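Putative extracellular solute-binding protein (Bordetella bronchiseptica, PDB 4P56) probably captures mandelate, as either enantiomer, in the periplasm for delivery to a TRAP-type membrane transporter. Local coordinates at residues V27-L35 and R60-V70; T38-W49 and L266-H277. All coordinates share one frame; numbering follows the deposited sequence.

Contact 1 (V27-L35 and R60-V70)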
loop_
_atom_site.group_PDB
_atom_site.type_symbol
_atom_site.label_atom_id
_atom_site.label_comp_id
_atom_site.label_asym_id
_atom_site.label_seq_id
_atom_site.Cartn_x
_atom_site.Cartn_y
_atom_site.Cartn_z
ATOM N N VAL A 27 -28.051 6.095 7.994
ATOM C CA VAL A 27 -27.071 6.555 7.003
ATOM C C VAL A 27 -26.358 5.400 6.311
ATOM O O VAL A 27 -25.693 4.572 6.948
ATOM C CB VAL A 27 -26.008 7.464 7.619
ATOM C CG1 VAL A 27 -24.932 7.807 6.586
ATOM C CG2 VAL A 27 -26.626 8.748 8.146
ATOM N N GLU A 28 -26.507 5.372 4.998
ATOM C CA GLU A 28 -25.838 4.423 4.141
ATOM C C GLU A 28 -24.693 5.163 3.454
ATOM O O GLU A 28 -24.907 6.133 2.745
ATOM C CB GLU A 28 -26.838 3.888 3.117
ATOM C CG GLU A 28 -26.365 2.675 2.390
ATOM C CD GLU A 28 -27.480 2.002 1.617
ATOM O OE1 GLU A 28 -28.284 2.713 0.985
ATOM O OE2 GLU A 28 -27.542 0.758 1.624
ATOM N N LEU A 29 -23.475 4.722 3.699
ATOM C CA LEU A 29 -22.325 5.346 3.113
ATOM C C LEU A 29 -21.961 4.628 1.824
ATOM O O LEU A 29 -21.726 3.408 1.827
ATOM C CB LEU A 29 -21.178 5.288 4.104
ATOM C CG LEU A 29 -21.405 6.078 5.402
ATOM C CD1 LEU A 29 -20.346 5.685 6.452
ATOM C CD2 LEU A 29 -21.362 7.575 5.142
ATOM N N THR A 30 -21.874 5.344 0.724
ATOM C CA THR A 30 -21.470 4.673 -0.491
ATOM C C THR A 30 -19.941 4.522 -0.493
ATOM O O THR A 30 -19.212 5.401 -0.007
ATOM C CB THR A 30 -21.935 5.419 -1.750
ATOM O OG1 THR A 30 -21.491 6.788 -1.717
ATOM C CG2 THR A 30 -23.465 5.387 -1.843
ATOM N N LEU A 31 -19.488 3.407 -1.057
ATOM C CA LEU A 31 -18.093 3.029 -1.142
ATOM C C LEU A 31 -17.750 2.709 -2.599
ATOM O O LEU A 31 -18.414 1.894 -3.215
ATOM C CB LEU A 31 -17.863 1.792 -0.270
ATOM C CG LEU A 31 -16.556 1.054 -0.489
ATOM C CD1 LEU A 31 -15.349 1.899 -0.075
ATOM C CD2 LEU A 31 -16.612 -0.267 0.305
ATOM N N SER A 32 -16.733 3.356 -3.166
ATOM C CA SER A 32 -16.247 2.964 -4.483
ATOM C C SER A 32 -14.908 2.256 -4.351
ATOM O O SER A 32 -14.050 2.695 -3.597
ATOM C CB SER A 32 -16.070 4.168 -5.421
ATOM O OG SER A 32 -15.713 3.755 -6.738
ATOM N N SER A 33 -14.740 1.174 -5.102
ATOM C CA SER A 33 -13.470 0.457 -5.154
ATOM C C SER A 33 -12.897 0.373 -6.571
ATOM O O SER A 33 -13.633 0.113 -7.538
ATOM C CB SER A 33 -13.680 -0.959 -4.650
ATOM O OG SER A 33 -12.548 -1.733 -4.957
ATOM N N TRP A 34 -11.593 0.589 -6.693
ATOM C CA TRP A 34 -10.924 0.486 -7.986
ATOM C C TRP A 34 -10.219 -0.871 -8.107
ATOM O O TRP A 34 -9.493 -1.113 -9.061
ATOM C CB TRP A 34 -9.949 1.647 -8.202
ATOM C CG TRP A 34 -9.082 2.037 -7.011
ATOM C CD1 TRP A 34 -9.412 2.904 -6.015
ATOM C CD2 TRP A 34 -7.755 1.564 -6.695
ATOM N NE1 TRP A 34 -8.384 3.019 -5.114
ATOM C CE2 TRP A 34 -7.353 2.205 -5.514
ATOM C CE3 TRP A 34 -6.879 0.660 -7.304
ATOM C CZ2 TRP A 34 -6.108 1.970 -4.909
ATOM C CZ3 TRP A 34 -5.643 0.429 -6.709
ATOM C CH2 TRP A 34 -5.274 1.072 -5.524
ATOM N N LEU A 35 -10.459 -1.746 -7.123
ATOM C CA LEU A 35 -10.015 -3.146 -7.169
ATOM C C LEU A 35 -11.202 -4.090 -7.339
ATOM O O LEU A 35 -12.301 -3.771 -6.920
ATOM C CB LEU A 35 -9.294 -3.497 -5.883
ATOM C CG LEU A 35 -7.964 -2.756 -5.694
ATOM C CD1 LEU A 35 -7.346 -3.056 -4.314
ATOM C CD2 LEU A 35 -6.993 -3.142 -6.821
ATOM N N ARG A 60 -27.447 1.625 12.109
ATOM C CA ARG A 60 -27.628 3.049 11.827
ATOM C C ARG A 60 -26.634 3.576 10.798
ATOM O O ARG A 60 -26.889 4.604 10.142
ATOM C CB ARG A 60 -27.507 3.852 13.113
ATOM C CG ARG A 60 -28.717 3.742 13.993
ATOM C CD ARG A 60 -28.606 4.675 15.162
ATOM N NE ARG A 60 -27.352 4.487 15.868
ATOM C CZ ARG A 60 -27.184 3.666 16.902
ATOM N NH1 ARG A 60 -28.196 2.944 17.364
ATOM N NH2 ARG A 60 -25.990 3.560 17.479
ATOM N N VAL A 61 -25.502 2.893 10.678
ATOM C CA VAL A 61 -24.474 3.222 9.687
ATOM C C VAL A 61 -24.102 1.965 8.927
ATOM O O VAL A 61 -23.702 0.979 9.522
ATOM C CB VAL A 61 -23.189 3.831 10.333
ATOM C CG1 VAL A 61 -22.163 4.253 9.262
ATOM C CG2 VAL A 61 -23.564 5.038 11.197
ATOM N N THR A 62 -24.264 1.995 7.608
ATOM C CA THR A 62 -23.822 0.880 6.781
ATOM C C THR A 62 -22.986 1.390 5.614
ATOM O O THR A 62 -23.032 2.597 5.279
ATOM C CB THR A 62 -25.025 0.113 6.263
ATOM O OG1 THR A 62 -25.824 1.000 5.484
ATOM C CG2 THR A 62 -25.857 -0.400 7.442
ATOM N N LEU A 63 -22.199 0.487 5.035
ATOM C CA LEU A 63 -21.368 0.772 3.861
ATOM C C LEU A 63 -21.976 0.030 2.686
ATOM O O LEU A 63 -22.225 -1.177 2.774
ATOM C CB LEU A 63 -19.972 0.211 4.020
ATOM C CG LEU A 63 -18.963 0.733 5.009
ATOM C CD1 LEU A 63 -17.670 -0.018 4.727
ATOM C CD2 LEU A 63 -18.807 2.234 4.855
ATOM N N ARG A 64 -22.227 0.731 1.587
ATOM C CA ARG A 64 -22.763 0.072 0.391
ATOM C C ARG A 64 -21.697 0.128 -0.679
ATOM O O ARG A 64 -21.305 1.218 -1.100
ATOM C CB ARG A 64 -24.056 0.755 -0.070
ATOM C CG ARG A 64 -24.565 0.346 -1.475
ATOM C CD ARG A 64 -26.071 0.575 -1.650
ATOM N NE ARG A 64 -26.506 1.927 -1.305
ATOM C CZ ARG A 64 -26.461 2.982 -2.120
ATOM N NH1 ARG A 64 -26.014 2.856 -3.367
ATOM N NH2 ARG A 64 -26.894 4.171 -1.697
ATOM N N LEU A 65 -21.206 -1.036 -1.087
ATOM C CA LEU A 65 -20.239 -1.124 -2.188
ATOM C C LEU A 65 -20.896 -0.915 -3.543
ATOM O O LEU A 65 -21.783 -1.666 -3.947
ATOM C CB LEU A 65 -19.534 -2.473 -2.187
ATOM C CG LEU A 65 -18.484 -2.703 -3.286
ATOM C CD1 LEU A 65 -17.327 -1.694 -3.273
ATOM C CD2 LEU A 65 -17.919 -4.116 -3.191
ATOM N N LEU A 66 -20.475 0.133 -4.233
ATOM C CA LEU A 66 -21.041 0.446 -5.540
ATOM C C LEU A 66 -20.568 -0.632 -6.515
ATOM O O LEU A 66 -19.450 -1.131 -6.398
ATOM C CB LEU A 66 -20.561 1.860 -5.981
ATOM C CG LEU A 66 -21.092 3.006 -5.112
ATOM C CD1 LEU A 66 -20.393 4.349 -5.418
ATOM C CD2 LEU A 66 -22.610 3.167 -5.303
ATOM N N PRO A 67 -21.410 -0.995 -7.481
ATOM C CA PRO A 67 -21.104 -2.103 -8.399
ATOM C C PRO A 67 -19.970 -1.800 -9.405
ATOM O O PRO A 67 -19.429 -2.737 -9.983
ATOM C CB PRO A 67 -22.425 -2.326 -9.114
ATOM C CG PRO A 67 -23.060 -0.907 -9.126
ATOM C CD PRO A 67 -22.677 -0.311 -7.819
ATOM N N LYS A 68 -19.645 -0.531 -9.622
ATOM C CA LYS A 68 -18.551 -0.145 -10.525
ATOM C C LYS A 68 -17.699 0.909 -9.860
ATOM O O LYS A 68 -18.173 1.674 -9.003
ATOM C CB LYS A 68 -19.070 0.450 -11.844
ATOM C CG LYS A 68 -19.728 -0.525 -12.773
ATOM C CD LYS A 68 -20.361 0.201 -13.968
ATOM C CE LYS A 68 -21.557 -0.577 -14.509
ATOM N NZ LYS A 68 -22.116 -0.005 -15.774
ATOM N N ALA A 69 -16.436 1.004 -10.269
ATOM C CA ALA A 69 -15.620 2.144 -9.829
ATOM C C ALA A 69 -16.250 3.420 -10.397
ATOM O O ALA A 69 -16.668 3.421 -11.545
ATOM C CB ALA A 69 -14.152 1.982 -10.319
ATOM N N VAL A 70 -16.360 4.489 -9.603
ATOM C CA VAL A 70 -17.000 5.717 -10.100
ATOM C C VAL A 70 -16.048 6.583 -10.925
ATOM O O VAL A 70 -16.477 7.505 -11.611
ATOM C CB VAL A 70 -17.593 6.563 -8.942
ATOM C CG1 VAL A 70 -18.622 5.736 -8.199
ATOM C CG2 VAL A 70 -16.501 7.020 -7.980
HETATM O O HOH W 1 -27.683 2.463 7.324
HETATM O O HOH W 2 -17.140 0.427 -6.618
#
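Glu28 to Leu31 run parallel to Thr62 to Leu65, and the backbone ladder alternates in the parallel manner: Thr62 N donates to Val27 O, Thr62 O receives Leu29 N at 2.7 Å, and Arg64 repeats the pattern between Leu29 O and Leu31 N. Leu66 N extends it to Leu31 O. These are the two strands of a beta-alpha-beta unit whose connecting helix 40-56 packs on the leucine face, as in the alpha/beta lobes of periplasmic binding proteins. On that face the leucines make apolar contacts, Leu29 CD1 on Val61 CG1 at 3.6 Å and Leu31 CD2 on Leu65 CD1. Glu28, Thr30, Thr62 and Arg64 occupy the other face, where the long charged chains of Glu28 and Arg64 can stay near solvent. Arg64, bent at chi3 (52°), forms a salt bridge, NE to Glu28 OE1 at 3.0 Å; the bond lies near the guanidinium plane but strikes the carboxylate from above its plane, the two planes being 74° apart. Thr30 CG2 lies over a guanidinium face. Beyond the strands, Ser32 OG accepts from Val70 N at 3.0 Å and is also hydrogen-bonded to His76 NE2, two partners that a small hydroxyl can serve. One water links Ser33 N to Leu66 O.

Contact 2 (T38-W49 and L266-H277). With RMN ((R)-mandelic acid), chain D.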
loop_
_atom_site.group_PDB
_atom_site.type_symbol
_atom_site.label_atom_id
_atom_site.label_comp_id
_atom_site.label_asym_id
_atom_site.label_seq_id
_atom_site.Cartn_x
_atom_site.Cartn_y
_atom_site.Cartn_z
ATOM N N THR A 38 -13.313 -9.329 -5.406
ATOM C CA THR A 38 -12.684 -10.525 -4.849
ATOM C C THR A 38 -11.297 -10.219 -4.221
ATOM O O THR A 38 -10.744 -11.038 -3.486
ATOM C CB THR A 38 -12.542 -11.584 -5.953
ATOM O OG1 THR A 38 -12.056 -10.954 -7.141
ATOM C CG2 THR A 38 -13.897 -12.202 -6.269
ATOM N N HIS A 39 -10.734 -9.043 -4.500
ATOM C CA HIS A 39 -9.426 -8.689 -3.938
ATOM C C HIS A 39 -9.436 -8.622 -2.409
ATOM O O HIS A 39 -10.443 -8.269 -1.798
ATOM C CB HIS A 39 -8.913 -7.358 -4.499
ATOM C CG HIS A 39 -7.463 -7.110 -4.211
ATOM N ND1 HIS A 39 -7.033 -6.487 -3.064
ATOM C CD2 HIS A 39 -6.345 -7.437 -4.900
ATOM C CE1 HIS A 39 -5.714 -6.403 -3.076
ATOM N NE2 HIS A 39 -5.270 -6.976 -4.180
ATOM N N ALA A 40 -8.314 -8.958 -1.790
ATOM C CA ALA A 40 -8.203 -8.904 -0.331
ATOM C C ALA A 40 -8.777 -7.620 0.290
ATOM O O ALA A 40 -9.503 -7.656 1.291
ATOM C CB ALA A 40 -6.780 -9.018 0.065
ATOM N N VAL A 41 -8.332 -6.493 -0.230
ATOM C CA VAL A 41 -8.784 -5.192 0.226
ATOM C C VAL A 41 -10.302 -5.069 0.303
ATOM O O VAL A 41 -10.830 -4.450 1.227
ATOM C CB VAL A 41 -8.265 -4.080 -0.681
ATOM C CG1 VAL A 41 -8.819 -2.742 -0.214
ATOM C CG2 VAL A 41 -6.745 -4.047 -0.654
ATOM N N VAL A 42 -11.008 -5.626 -0.669
ATOM C CA VAL A 42 -12.465 -5.547 -0.630
ATOM C C VAL A 42 -13.059 -6.727 0.145
ATOM O O VAL A 42 -13.755 -6.536 1.166
ATOM C CB VAL A 42 -13.066 -5.476 -2.037
ATOM C CG1 VAL A 42 -14.549 -5.298 -1.977
ATOM C CG2 VAL A 42 -12.454 -4.325 -2.822
ATOM N N ALA A 43 -12.800 -7.935 -0.348
ATOM C CA ALA A 43 -13.454 -9.127 0.156
ATOM C C ALA A 43 -13.101 -9.380 1.596
ATOM O O ALA A 43 -13.953 -9.804 2.364
ATOM C CB ALA A 43 -13.089 -10.356 -0.679
ATOM N N ASP A 44 -11.837 -9.159 1.965
ATOM C CA ASP A 44 -11.414 -9.573 3.299
ATOM C C ASP A 44 -11.099 -8.426 4.248
ATOM O O ASP A 44 -10.738 -8.666 5.388
ATOM C CB ASP A 44 -10.238 -10.536 3.233
ATOM C CG ASP A 44 -10.612 -11.855 2.577
ATOM O OD1 ASP A 44 -11.793 -12.209 2.576
ATOM O OD2 ASP A 44 -9.726 -12.563 2.095
ATOM N N PHE A 45 -11.254 -7.201 3.797
ATOM C CA PHE A 45 -11.001 -6.048 4.663
ATOM C C PHE A 45 -12.241 -5.171 4.704
ATOM O O PHE A 45 -12.933 -5.147 5.694
ATOM C CB PHE A 45 -9.775 -5.225 4.215
ATOM C CG PHE A 45 -9.759 -3.849 4.771
ATOM C CD1 PHE A 45 -10.012 -3.629 6.109
ATOM C CD2 PHE A 45 -9.528 -2.749 3.937
ATOM C CE1 PHE A 45 -10.032 -2.316 6.619
ATOM C CE2 PHE A 45 -9.563 -1.445 4.432
ATOM C CZ PHE A 45 -9.821 -1.227 5.772
ATOM N N LEU A 46 -12.561 -4.508 3.601
ATOM C CA LEU A 46 -13.625 -3.514 3.617
ATOM C C LEU A 46 -15.001 -4.115 3.912
ATOM O O LEU A 46 -15.828 -3.509 4.619
ATOM C CB LEU A 46 -13.667 -2.777 2.292
ATOM C CG LEU A 46 -12.505 -1.778 2.140
ATOM C CD1 LEU A 46 -12.360 -1.352 0.719
ATOM C CD2 LEU A 46 -12.734 -0.570 3.034
HETATM N N MSE A 47 -15.276 -5.286 3.359
HETATM C CA MSE A 47 -16.596 -5.891 3.577
HETATM C C MSE A 47 -16.767 -6.282 5.058
HETATM O O MSE A 47 -17.750 -5.901 5.691
HETATM C CB MSE A 47 -16.806 -7.089 2.646
HETATM C CG MSE A 47 -16.949 -6.681 1.184
HETATM SE SE MSE A 47 -18.484 -5.474 0.842
HETATM C CE MSE A 47 -17.764 -3.713 1.114
ATOM N N PRO A 48 -15.804 -7.037 5.617
ATOM C CA PRO A 48 -15.950 -7.343 7.047
ATOM C C PRO A 48 -15.967 -6.097 7.925
ATOM O O PRO A 48 -16.661 -6.062 8.944
ATOM C CB PRO A 48 -14.732 -8.218 7.376
ATOM C CG PRO A 48 -14.031 -8.504 6.062
ATOM C CD PRO A 48 -14.824 -7.905 4.933
ATOM N N TRP A 49 -15.210 -5.078 7.534
ATOM C CA TRP A 49 -15.142 -3.842 8.316
ATOM C C TRP A 49 -16.503 -3.153 8.270
ATOM O O TRP A 49 -16.999 -2.651 9.269
ATOM C CB TRP A 49 -14.066 -2.948 7.708
ATOM C CG TRP A 49 -13.826 -1.623 8.363
ATOM C CD1 TRP A 49 -13.348 -1.388 9.630
ATOM C CD2 TRP A 49 -14.003 -0.334 7.761
ATOM N NE1 TRP A 49 -13.203 -0.032 9.834
ATOM C CE2 TRP A 49 -13.608 0.632 8.707
ATOM C CE3 TRP A 49 -14.449 0.097 6.506
ATOM C CZ2 TRP A 49 -13.665 2.002 8.441
ATOM C CZ3 TRP A 49 -14.493 1.464 6.244
ATOM C CH2 TRP A 49 -14.101 2.388 7.206
ATOM N N LEU A 266 -8.461 -0.624 12.125
ATOM C CA LEU A 266 -8.514 -0.763 10.660
ATOM C C LEU A 266 -7.151 -1.217 10.096
ATOM O O LEU A 266 -7.073 -2.090 9.236
ATOM C CB LEU A 266 -8.978 0.575 10.092
ATOM C CG LEU A 266 -8.995 0.914 8.608
ATOM C CD1 LEU A 266 -9.773 2.211 8.424
ATOM C CD2 LEU A 266 -7.638 1.085 8.011
ATOM N N ALA A 267 -6.073 -0.630 10.607
ATOM C CA ALA A 267 -4.746 -0.963 10.148
ATOM C C ALA A 267 -4.494 -2.445 10.324
ATOM O O ALA A 267 -4.006 -3.110 9.410
ATOM C CB ALA A 267 -3.682 -0.134 10.903
ATOM N N GLU A 268 -4.865 -2.971 11.479
ATOM C CA GLU A 268 -4.679 -4.385 11.747
ATOM C C GLU A 268 -5.594 -5.272 10.888
ATOM O O GLU A 268 -5.152 -6.305 10.349
ATOM C CB GLU A 268 -4.887 -4.671 13.225
ATOM C CG GLU A 268 -4.584 -6.131 13.610
ATOM C CD GLU A 268 -4.414 -6.330 15.109
ATOM O OE1 GLU A 268 -4.828 -5.437 15.892
ATOM O OE2 GLU A 268 -3.853 -7.383 15.505
ATOM N N LEU A 269 -6.854 -4.878 10.735
ATOM C CA LEU A 269 -7.766 -5.667 9.904
ATOM C C LEU A 269 -7.215 -5.756 8.471
ATOM O O LEU A 269 -7.154 -6.821 7.877
ATOM C CB LEU A 269 -9.179 -5.070 9.926
ATOM C CG LEU A 269 -10.326 -5.856 9.320
ATOM C CD1 LEU A 269 -10.449 -7.225 9.964
ATOM C CD2 LEU A 269 -11.638 -5.071 9.498
ATOM N N ALA A 270 -6.797 -4.635 7.909
ATOM C CA ALA A 270 -6.349 -4.634 6.528
ATOM C C ALA A 270 -5.033 -5.423 6.380
ATOM O O ALA A 270 -4.835 -6.174 5.416
ATOM C CB ALA A 270 -6.138 -3.230 6.080
ATOM N N GLY A 271 -4.119 -5.203 7.318
ATOM C CA GLY A 271 -2.832 -5.835 7.262
ATOM C C GLY A 271 -3.027 -7.356 7.330
ATOM O O GLY A 271 -2.354 -8.141 6.634
ATOM N N ARG A 272 -3.940 -7.793 8.175
ATOM C CA ARG A 272 -4.159 -9.238 8.304
ATOM C C ARG A 272 -4.693 -9.860 7.009
ATOM O O ARG A 272 -4.334 -10.997 6.653
ATOM C CB ARG A 272 -5.019 -9.573 9.539
ATOM C CG ARG A 272 -4.215 -9.314 10.856
ATOM C CD ARG A 272 -4.922 -9.770 12.152
ATOM N NE ARG A 272 -3.961 -9.699 13.247
ATOM C CZ ARG A 272 -3.172 -10.694 13.645
ATOM N NH1 ARG A 272 -3.270 -11.914 13.116
ATOM N NH2 ARG A 272 -2.315 -10.477 14.636
ATOM N N ALA A 273 -5.516 -9.106 6.291
ATOM C CA ALA A 273 -6.036 -9.558 5.015
ATOM C C ALA A 273 -4.910 -9.702 3.998
ATOM O O ALA A 273 -4.828 -10.721 3.335
ATOM C CB ALA A 273 -7.091 -8.589 4.502
ATOM N N TRP A 274 -4.071 -8.673 3.868
ATOM C CA TRP A 274 -2.943 -8.715 2.955
ATOM C C TRP A 274 -2.028 -9.877 3.233
ATOM O O TRP A 274 -1.588 -10.539 2.298
ATOM C CB TRP A 274 -2.086 -7.463 3.082
ATOM C CG TRP A 274 -2.614 -6.231 2.447
ATOM C CD1 TRP A 274 -3.132 -5.141 3.093
ATOM C CD2 TRP A 274 -2.629 -5.916 1.055
ATOM N NE1 TRP A 274 -3.492 -4.172 2.181
ATOM C CE2 TRP A 274 -3.185 -4.618 0.923
ATOM C CE3 TRP A 274 -2.256 -6.615 -0.100
ATOM C CZ2 TRP A 274 -3.366 -4.005 -0.305
ATOM C CZ3 TRP A 274 -2.444 -6.005 -1.318
ATOM C CH2 TRP A 274 -2.985 -4.710 -1.418
ATOM N N ASP A 275 -1.673 -10.064 4.508
ATOM C CA ASP A 275 -0.788 -11.154 4.932
ATOM C C ASP A 275 -1.367 -12.536 4.646
ATOM O O ASP A 275 -0.634 -13.479 4.285
ATOM C CB ASP A 275 -0.468 -11.068 6.439
ATOM C CG ASP A 275 0.554 -9.979 6.765
ATOM O OD1 ASP A 275 1.400 -9.702 5.888
ATOM O OD2 ASP A 275 0.539 -9.441 7.909
ATOM N N THR A 276 -2.672 -12.673 4.795
ATOM C CA THR A 276 -3.315 -13.954 4.536
ATOM C C THR A 276 -3.245 -14.254 3.042
ATOM O O THR A 276 -2.916 -15.362 2.621
ATOM C CB THR A 276 -4.762 -13.951 5.069
ATOM O OG1 THR A 276 -4.740 -13.741 6.499
ATOM C CG2 THR A 276 -5.473 -15.241 4.765
ATOM N N HIS A 277 -3.503 -13.248 2.228
ATOM C CA HIS A 277 -3.412 -13.467 0.789
ATOM C C HIS A 277 -2.006 -13.691 0.299
ATOM O O HIS A 277 -1.788 -14.525 -0.577
ATOM C CB HIS A 277 -4.075 -12.326 0.036
ATOM C CG HIS A 277 -5.557 -12.439 0.047
ATOM N ND1 HIS A 277 -6.300 -12.593 -1.101
ATOM C CD2 HIS A 277 -6.438 -12.463 1.076
ATOM C CE1 HIS A 277 -7.575 -12.677 -0.787
ATOM N NE2 HIS A 277 -7.684 -12.610 0.529
HETATM C C1 RMN D . -1.037 -1.776 -5.084
HETATM C C2 RMN D . -2.407 -1.562 -5.132
HETATM C C3 RMN D . -3.290 -2.619 -5.012
HETATM C C4 RMN D . -2.817 -3.914 -4.884
HETATM C C5 RMN D . -1.443 -4.137 -4.847
HETATM C C6 RMN D . -0.568 -3.068 -4.944
HETATM C C7 RMN D . -0.079 -0.626 -5.233
HETATM C C10 RMN D . 0.534 -0.687 -6.600
HETATM O O8 RMN D . 0.974 -0.686 -4.349
HETATM O O11 RMN D . 1.607 -1.342 -6.831
HETATM O O12 RMN D . -0.062 -0.120 -7.564
#
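Helix 40-49 and helix 266-277 pack nearly antiparallel, their axes 8.5 Å apart at closest approach and their directions 151° apart, with Phe45 and Ala270 facing each other at the middle. Phe45 makes a knob-into-hole contact, entering the hole formed by Leu266, Leu269, Ala270 and Ala273. Its CG is anti to the backbone N (chi1 161°), which lays the ring across the second helix. Ala270 CB sits over the ring centre, 3.8 Å from the centroid, while Leu266 CG and Leu269 CG meet the ring at its edge. Alanine suits positions 270 and 273 because a methyl leaves room for the ring and for close backbones. Trp49 widens the apolar surface, placing CB against Leu269 CD2 and CZ2 against Leu266 CD1; its NE1 is satisfied by Leu261 O.

Toward the start of helix 40-49 the contact turns polar and aromatic. His39 is the N-cap: ND1 accepts from Val41 N at 3.1 Å, and NE2 is paired with Glu212, so both ring nitrogens are engaged and the ring's rotation is fixed. Its edge is turned to the face of Trp274, offset, with planes at 74°. Val41 CG2 reaches Trp274 CZ2 at 3.4 Å, lying alongside the indole. Both aromatic residues belong to the mandelate pocket, and the edge of Trp274 meets the ligand's phenyl ring, CH2 to C4 at 3.6 Å.

At the more open side, Ala40 CB lies over the centre of the His277 imidazole in a CH-pi contact, a fit that suits a small methyl. In the plane of that ring, His277 NE2 donates to Asp44 OD2 at 2.6 Å in a nearly straight bond, approaching the carboxylate oxygen on its anti side, somewhat out of the carboxylate plane.

Contacts 1 and 2 share one element of the fold: helix 40-56 leads from strand 28-31 to strand 62-65, packing on those strands on one hand and on helix 263-285 on the other. Their centres lie 16 Å apart, yet side chains touch directly: Ser33 OG to Val42 CG2 at 3.4 Å, Leu63 CD1 to Trp49 CE3 at 3.7 Å, and Leu31 CD2 to CE of Met47, present as selenomethionine, at 3.7 Å. Each also lends side chains to the mandelate site: contact 1 gives Trp34, whose side chain comes within about 4 Å of the ligand, and contact 2 gives His39 and Trp274. Tyr94, Arg170 and Asp236 hydrogen-bond the ligand.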